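Local structure of putative signal transduction protein with CBS domains (Kribbella flavida, 4NOC) at residues 98-110 against 117-130. The protein is of unknown function but, as a protein with a pair of CBS domains, probably senses a small ligand, perhaps an adenine nucleotide, in signalling. Numbering follows the deposited sequence.
Sequences QPAELPVVKHDDT and IMARLRCPLVAVVK. With SO4 (sulfate ion), chain E.
Strands 104-106 and 125-130 pair in parallel as the two strands of a beta-alpha-beta unit in a CBS domain, with helix 111-121 as the crossover. Val104, Val105 and Lys106 stand opposite Ala127, Val128 and Val129. Ala127 is held through both its N and its O: its N donates to Pro103 O (3.1 Å), and its O accepts from Val105 N (2.9 Å). Farther along, the bonds from Val129 N to Val105 O and from His107 N to Val129 O are weak.

Val105 faces the helix. Its CG1, placed beside the backbone N (chi1 -55°), meets Ile117 CD1 at 3.8 Å and also touches Val126 CG2. Pro103 CG packs against Leu121 CD1 at 3.7 Å. On the other face, Val104 CG1 reaches Val129 CG2 at 3.6 Å. Leu102 CD1 meets Leu125 CD2 ahead of strand 104-106.

At the strand end, Lys130 CG lies over the centre of one face of the His107 ring, a CH-pi contact of 3.9 Å to the centroid. A sulfate, probably from the crystallisation liquor, sits at the ring edge. Its O3 accepts from His107 N at 3.1 Å. An alanine at His107 would remove the ring and is likely to leave the Lys130 methylenes less covered. Lys130 NZ itself pairs with Glu7.

Strand 133-139 flanks strand 125-130 on its other edge, while Leu102 and Leu125 both touch Val49 of strand 46-51.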
ATOM      1  N   GLN A  98       1.389  17.444   4.973  1.00 71.75           N
ATOM      2  CA  GLN A  98       2.753  16.952   5.171  1.00 67.41           C
ATOM      3  C   GLN A  98       2.992  15.670   4.360  1.00 66.18           C
ATOM      4  O   GLN A  98       2.900  14.562   4.896  1.00 59.06           O
ATOM      5  CB  GLN A  98       3.032  16.709   6.656  1.00 68.80           C
ATOM      6  N   PRO A  99       3.311  15.822   3.060  1.00 72.60           N
ATOM      7  CA  PRO A  99       3.476  14.705   2.118  1.00 68.80           C
ATOM      8  C   PRO A  99       4.516  13.701   2.563  1.00 64.29           C
ATOM      9  O   PRO A  99       5.598  14.083   3.004  1.00 63.52           O
ATOM     10  CB  PRO A  99       3.950  15.394   0.834  1.00 68.87           C
ATOM     11  CG  PRO A  99       3.399  16.772   0.929  1.00 74.71           C
ATOM     12  CD  PRO A  99       3.480  17.125   2.390  1.00 76.59           C
ATOM     13  N   ALA A 100       4.179  12.422   2.445  1.00 63.49           N
ATOM     14  CA  ALA A 100       5.121  11.362   2.760  1.00 62.15           C
ATOM     15  C   ALA A 100       6.397  11.565   1.970  1.00 60.54           C
ATOM     16  O   ALA A 100       6.356  11.901   0.787  1.00 60.37           O
ATOM     17  CB  ALA A 100       4.518  10.003   2.433  1.00 62.85           C
ATOM     18  N   GLU A 101       7.529  11.394   2.641  1.00 65.60           N
ATOM     19  CA  GLU A 101       8.813  11.314   1.964  1.00 65.58           C
ATOM     20  C   GLU A 101       8.798  10.059   1.113  1.00 58.46           C
ATOM     21  O   GLU A 101       8.124   9.086   1.441  1.00 59.91           O
ATOM     22  CB  GLU A 101       9.959  11.224   2.974  1.00 70.39           C
ATOM     23  CG  GLU A 101      10.325  12.538   3.654  1.00 77.46           C
ATOM     24  CD  GLU A 101      11.163  13.446   2.769  1.00 81.42           C
ATOM     25  OE1 GLU A 101      11.423  14.596   3.177  1.00 82.95           O
ATOM     26  OE2 GLU A 101      11.566  13.008   1.668  1.00 82.25           O
ATOM     27  N   LEU A 102       9.530  10.086   0.012  1.00 52.46           N
ATOM     28  CA  LEU A 102       9.635   8.922  -0.845  1.00 39.12           C
ATOM     29  C   LEU A 102      11.085   8.544  -0.871  1.00 36.75           C
ATOM     30  O   LEU A 102      11.891   9.221  -1.506  1.00 46.84           O
ATOM     31  CB  LEU A 102       9.140   9.259  -2.247  1.00 42.38           C
ATOM     32  CG  LEU A 102       9.413   8.250  -3.363  1.00 39.32           C
ATOM     33  CD1 LEU A 102       8.808   6.891  -3.026  1.00 38.46           C
ATOM     34  CD2 LEU A 102       8.891   8.778  -4.701  1.00 33.38           C
ATOM     35  N   PRO A 103      11.449   7.476  -0.149  1.00 33.64           N
ATOM     36  CA  PRO A 103      12.874   7.142  -0.146  1.00 26.86           C
ATOM     37  C   PRO A 103      13.254   6.688  -1.544  1.00 25.08           C
ATOM     38  O   PRO A 103      12.458   6.028  -2.206  1.00 27.26           O
ATOM     39  CB  PRO A 103      12.972   5.971   0.842  1.00 28.68           C
ATOM     40  CG  PRO A 103      11.621   5.945   1.581  1.00 32.59           C
ATOM     41  CD  PRO A 103      10.637   6.499   0.600  1.00 31.62           C
ATOM     42  N   VAL A 104      14.453   7.056  -1.976  1.00 30.54           N
ATOM     43  CA  VAL A 104      14.953   6.770  -3.316  1.00 25.07           C
ATOM     44  C   VAL A 104      16.291   6.074  -3.147  1.00 35.91           C
ATOM     45  O   VAL A 104      17.217   6.663  -2.566  1.00 25.44           O
ATOM     46  CB  VAL A 104      15.242   8.083  -4.080  1.00 26.53           C
ATOM     47  CG1 VAL A 104      15.830   7.783  -5.457  1.00 26.80           C
ATOM     48  CG2 VAL A 104      13.986   8.955  -4.183  1.00 27.50           C
ATOM     49  N   VAL A 105      16.404   4.843  -3.646  1.00 23.72           N
ATOM     50  CA  VAL A 105      17.654   4.087  -3.538  1.00 23.67           C
ATOM     51  C   VAL A 105      18.493   4.236  -4.811  1.00 28.52           C
ATOM     52  O   VAL A 105      17.949   4.382  -5.910  1.00 28.01           O
ATOM     53  CB  VAL A 105      17.393   2.575  -3.226  1.00 25.42           C
ATOM     54  CG1 VAL A 105      16.533   2.427  -1.964  1.00 23.76           C
ATOM     55  CG2 VAL A 105      16.705   1.872  -4.397  1.00 22.27           C
ATOM     56  N   LYS A 106      19.814   4.233  -4.664  1.00 31.45           N
ATOM     57  CA  LYS A 106      20.703   4.298  -5.814  1.00 35.40           C
ATOM     58  C   LYS A 106      20.572   3.025  -6.631  1.00 33.09           C
ATOM     59  O   LYS A 106      20.446   1.931  -6.064  1.00 34.48           O
ATOM     60  CB  LYS A 106      22.159   4.467  -5.367  1.00 34.51           C
ATOM     61  CG  LYS A 106      22.417   5.799  -4.683  1.00 37.48           C
ATOM     62  CD  LYS A 106      23.849   5.927  -4.156  1.00 32.41           C
ATOM     63  CE  LYS A 106      23.958   7.189  -3.306  1.00 46.03           C
ATOM     64  NZ  LYS A 106      25.361   7.551  -2.989  1.00 56.84           N
ATOM     65  N   HIS A 107      20.644   3.168  -7.952  1.00 34.76           N
ATOM     66  CA  HIS A 107      20.469   2.037  -8.854  1.00 35.09           C
ATOM     67  C   HIS A 107      21.463   0.910  -8.591  1.00 31.78           C
ATOM     68  O   HIS A 107      21.122  -0.254  -8.789  1.00 29.38           O
ATOM     69  CB  HIS A 107      20.578   2.484 -10.314  1.00 33.51           C
ATOM     70  CG  HIS A 107      21.983   2.771 -10.746  1.00 37.74           C
ATOM     71  ND1 HIS A 107      22.637   3.941 -10.415  1.00 39.66           N
ATOM     72  CD2 HIS A 107      22.863   2.034 -11.465  1.00 36.79           C
ATOM     73  CE1 HIS A 107      23.863   3.909 -10.906  1.00 38.59           C
ATOM     74  NE2 HIS A 107      24.027   2.764 -11.547  1.00 49.71           N
ATOM     75  N   ASP A 108      22.678   1.225  -8.143  1.00 31.08           N
ATOM     76  CA  ASP A 108      23.623   0.141  -7.878  1.00 32.00           C
ATOM     77  C   ASP A 108      23.619  -0.404  -6.452  1.00 36.63           C
ATOM     78  O   ASP A 108      24.509  -1.183  -6.091  1.00 35.98           O
ATOM     79  CB  ASP A 108      25.043   0.480  -8.317  1.00 37.21           C
ATOM     80  CG  ASP A 108      25.487   1.839  -7.850  1.00 49.60           C
ATOM     81  OD1 ASP A 108      24.803   2.430  -6.985  1.00 48.13           O
ATOM     82  OD2 ASP A 108      26.530   2.313  -8.349  1.00 61.50           O
ATOM     83  N   ASP A 109      22.628  -0.020  -5.647  1.00 27.94           N
ATOM     84  CA  ASP A 109      22.455  -0.643  -4.340  1.00 26.53           C
ATOM     85  C   ASP A 109      22.257  -2.158  -4.489  1.00 35.47           C
ATOM     86  O   ASP A 109      21.618  -2.615  -5.446  1.00 30.59           O
ATOM     87  CB  ASP A 109      21.209  -0.100  -3.650  1.00 24.66           C
ATOM     88  CG  ASP A 109      21.453   1.209  -2.955  1.00 29.24           C
ATOM     89  OD1 ASP A 109      22.603   1.701  -2.978  1.00 26.89           O
ATOM     90  OD2 ASP A 109      20.487   1.726  -2.357  1.00 28.37           O
ATOM     91  N   THR A 110      22.750  -2.929  -3.520  1.00 34.28           N
ATOM     92  CA  THR A 110      22.526  -4.380  -3.511  1.00 27.85           C
ATOM     93  C   THR A 110      21.171  -4.705  -2.942  1.00 30.22           C
ATOM     94  O   THR A 110      20.504  -3.847  -2.353  1.00 37.58           O
ATOM     95  CB  THR A 110      23.567  -5.113  -2.667  1.00 27.07           C
ATOM     96  OG1 THR A 110      23.440  -4.690  -1.303  1.00 28.95           O
ATOM     97  CG2 THR A 110      25.007  -4.805  -3.191  1.00 29.74           C
ATOM     98  N   ILE A 117      17.129  -1.074   4.011  1.00 25.12           N
ATOM     99  CA  ILE A 117      16.478   0.234   3.965  1.00 25.77           C
ATOM    100  C   ILE A 117      14.980   0.088   4.168  1.00 28.56           C
ATOM    101  O   ILE A 117      14.396   0.739   5.042  1.00 31.35           O
ATOM    102  CB  ILE A 117      16.718   0.935   2.637  1.00 24.02           C
ATOM    103  CG1 ILE A 117      18.169   1.418   2.558  1.00 25.11           C
ATOM    104  CG2 ILE A 117      15.756   2.103   2.487  1.00 25.61           C
ATOM    105  CD1 ILE A 117      18.644   1.592   1.139  1.00 28.44           C
HETATM  106  N   MSE A 118      14.359  -0.789   3.382  1.00 25.56           N
HETATM  107  CA  MSE A 118      12.909  -0.912   3.457  1.00 28.34           C
HETATM  108  C   MSE A 118      12.496  -1.514   4.790  1.00 26.73           C
HETATM  109  O   MSE A 118      11.452  -1.165   5.311  1.00 27.39           O
HETATM  110  CB  MSE A 118      12.351  -1.688   2.271  1.00 25.45           C
HETATM  111  CG  MSE A 118      12.885  -1.138   0.950  1.00 26.25           C
HETATM  112 SE   MSE A 118      11.966  -1.983  -0.567  0.79 36.07          SE
HETATM  113  CE  MSE A 118      10.123  -1.493  -0.109  1.00 23.59           C
ATOM    114  N   ALA A 119      13.329  -2.367   5.377  1.00 26.21           N
ATOM    115  CA  ALA A 119      13.005  -2.891   6.717  1.00 30.16           C
ATOM    116  C   ALA A 119      13.075  -1.782   7.762  1.00 31.36           C
ATOM    117  O   ALA A 119      12.176  -1.621   8.596  1.00 33.28           O
ATOM    118  CB  ALA A 119      13.942  -3.997   7.093  1.00 27.23           C
ATOM    119  N   ARG A 120      14.171  -1.035   7.727  1.00 31.11           N
ATOM    120  CA  ARG A 120      14.396   0.024   8.700  1.00 35.86           C
ATOM    121  C   ARG A 120      13.285   1.074   8.617  1.00 36.95           C
ATOM    122  O   ARG A 120      12.712   1.463   9.640  1.00 34.41           O
ATOM    123  CB  ARG A 120      15.766   0.676   8.453  1.00 37.22           C
ATOM    124  CG  ARG A 120      16.130   1.803   9.403  1.00 40.36           C
ATOM    125  CD  ARG A 120      17.413   2.523   8.938  1.00 42.23           C
ATOM    126  NE  ARG A 120      17.674   3.679   9.777  1.00 39.74           N
ATOM    127  CZ  ARG A 120      18.529   3.699  10.792  1.00 48.77           C
ATOM    128  NH1 ARG A 120      19.257   2.622  11.081  1.00 48.10           N
ATOM    129  NH2 ARG A 120      18.668   4.808  11.510  1.00 54.39           N
ATOM    130  N   LEU A 121      12.978   1.526   7.400  1.00 34.71           N
ATOM    131  CA  LEU A 121      11.985   2.589   7.229  1.00 33.27           C
ATOM    132  C   LEU A 121      10.561   2.045   7.208  1.00 35.07           C
ATOM    133  O   LEU A 121       9.622   2.802   7.405  1.00 34.49           O
ATOM    134  CB  LEU A 121      12.231   3.360   5.938  1.00 32.17           C
ATOM    135  CG  LEU A 121      13.571   4.069   5.775  1.00 31.61           C
ATOM    136  CD1 LEU A 121      13.585   4.877   4.472  1.00 31.58           C
ATOM    137  CD2 LEU A 121      13.828   4.971   6.966  1.00 35.50           C
ATOM    138  N   ARG A 122      10.403   0.741   6.961  1.00 35.35           N
ATOM    139  CA  ARG A 122       9.066   0.140   6.839  1.00 36.53           C
ATOM    140  C   ARG A 122       8.219   0.877   5.806  1.00 39.45           C
ATOM    141  O   ARG A 122       7.041   1.151   6.049  1.00 35.30           O
ATOM    142  CB  ARG A 122       8.324   0.122   8.186  1.00 36.40           C
ATOM    143  CG  ARG A 122       8.417  -1.196   8.931  1.00 51.30           C
ATOM    144  CD  ARG A 122       7.330  -1.344  10.003  1.00 59.47           C
ATOM    145  NE  ARG A 122       7.508  -0.415  11.118  1.00 66.32           N
ATOM    146  CZ  ARG A 122       7.283  -0.714  12.397  1.00 69.19           C
ATOM    147  NH1 ARG A 122       7.478   0.209  13.332  1.00 69.76           N
ATOM    148  NH2 ARG A 122       6.868  -1.927  12.748  1.00 69.91           N
ATOM    149  N   CYS A 123       8.818   1.223   4.669  1.00 41.53           N
ATOM    150  CA  CYS A 123       8.090   1.985   3.648  1.00 42.67           C
ATOM    151  C   CYS A 123       7.450   1.021   2.660  1.00 36.10           C
ATOM    152  O   CYS A 123       7.974  -0.074   2.434  1.00 34.55           O
ATOM    153  CB  CYS A 123       9.017   2.969   2.928  1.00 36.40           C
ATOM    154  SG  CYS A 123      10.552   2.215   2.445  1.00 42.25           S
ATOM    155  N   PRO A 124       6.289   1.405   2.109  1.00 31.55           N
ATOM    156  CA  PRO A 124       5.537   0.563   1.167  1.00 31.74           C
ATOM    157  C   PRO A 124       6.278   0.398  -0.154  1.00 29.33           C
ATOM    158  O   PRO A 124       6.187  -0.671  -0.741  1.00 28.90           O
ATOM    159  CB  PRO A 124       4.226   1.332   0.958  1.00 34.51           C
ATOM    160  CG  PRO A 124       4.511   2.743   1.442  1.00 41.68           C
ATOM    161  CD  PRO A 124       5.536   2.606   2.520  1.00 35.21           C
ATOM    162  N   LEU A 125       7.009   1.424  -0.597  1.00 29.11           N
ATOM    163  CA  LEU A 125       7.870   1.328  -1.785  1.00 32.39           C
ATOM    164  C   LEU A 125       9.038   2.319  -1.736  1.00 33.61           C
ATOM    165  O   LEU A 125       9.043   3.259  -0.933  1.00 31.75           O
ATOM    166  CB  LEU A 125       7.064   1.491  -3.099  1.00 38.24           C
ATOM    167  CG  LEU A 125       6.434   2.822  -3.544  1.00 42.08           C
ATOM    168  CD1 LEU A 125       5.773   3.542  -2.402  1.00 48.55           C
ATOM    169  CD2 LEU A 125       7.441   3.744  -4.191  1.00 45.74           C
ATOM    170  N   VAL A 126      10.038   2.087  -2.582  1.00 25.71           N
ATOM    171  CA  VAL A 126      11.105   3.061  -2.793  1.00 24.35           C
ATOM    172  C   VAL A 126      11.227   3.280  -4.299  1.00 30.92           C
ATOM    173  O   VAL A 126      10.976   2.352  -5.085  1.00 31.33           O
ATOM    174  CB  VAL A 126      12.482   2.600  -2.232  1.00 29.23           C
ATOM    175  CG1 VAL A 126      12.429   2.470  -0.713  1.00 28.51           C
ATOM    176  CG2 VAL A 126      12.927   1.265  -2.877  1.00 26.90           C
ATOM    177  N   ALA A 127      11.583   4.502  -4.699  1.00 24.33           N
ATOM    178  CA  ALA A 127      11.868   4.766  -6.098  1.00 24.87           C
ATOM    179  C   ALA A 127      13.302   4.358  -6.347  1.00 26.43           C
ATOM    180  O   ALA A 127      14.115   4.304  -5.414  1.00 23.66           O
ATOM    181  CB  ALA A 127      11.649   6.242  -6.450  1.00 26.25           C
ATOM    182  N   VAL A 128      13.605   4.044  -7.601  1.00 31.26           N
ATOM    183  CA  VAL A 128      14.978   3.785  -7.989  1.00 31.46           C
ATOM    184  C   VAL A 128      15.415   4.852  -8.980  1.00 31.56           C
ATOM    185  O   VAL A 128      14.696   5.174  -9.942  1.00 30.71           O
ATOM    186  CB  VAL A 128      15.148   2.369  -8.564  1.00 31.81           C
ATOM    187  CG1 VAL A 128      16.621   2.044  -8.728  1.00 25.65           C
ATOM    188  CG2 VAL A 128      14.521   1.361  -7.621  1.00 29.09           C
ATOM    189  N   VAL A 129      16.577   5.440  -8.722  1.00 33.33           N
ATOM    190  CA  VAL A 129      17.073   6.504  -9.587  1.00 35.03           C
ATOM    191  C   VAL A 129      18.430   6.115 -10.186  1.00 39.90           C
ATOM    192  O   VAL A 129      19.228   5.423  -9.541  1.00 42.76           O
ATOM    193  CB  VAL A 129      17.095   7.874  -8.854  1.00 43.09           C
ATOM    194  CG1 VAL A 129      18.192   8.808  -9.391  1.00 38.12           C
ATOM    195  CG2 VAL A 129      15.727   8.541  -8.971  1.00 46.70           C
ATOM    196  N   LYS A 130      18.647   6.501 -11.439  1.00 43.32           N
ATOM    197  CA  LYS A 130      19.944   6.342 -12.101  1.00 46.86           C
ATOM    198  C   LYS A 130      20.262   7.614 -12.885  1.00 48.26           C
ATOM    199  O   LYS A 130      19.480   8.034 -13.747  1.00 50.90           O
ATOM    200  CB  LYS A 130      19.943   5.114 -13.025  1.00 50.73           C
ATOM    201  CG  LYS A 130      21.216   4.933 -13.873  1.00 56.67           C
ATOM    202  CD  LYS A 130      21.195   3.578 -14.606  1.00 55.89           C
ATOM    203  CE  LYS A 130      22.471   3.339 -15.426  1.00 57.96           C
ATOM    204  NZ  LYS A 130      22.619   1.900 -15.821  1.00 58.42           N
TER
HETATM  205  S   SO4 E 201      22.862   7.035  -8.855  0.89 74.71           S
HETATM  206  O1  SO4 E 201      23.631   7.305  -7.645  0.89 75.60           O
HETATM  207  O2  SO4 E 201      23.731   7.182 -10.028  0.89 74.35           O
HETATM  208  O3  SO4 E 201      22.294   5.688  -8.780  0.89 69.43           O
HETATM  209  O4  SO4 E 201      21.784   8.013  -8.948  0.89 78.81           O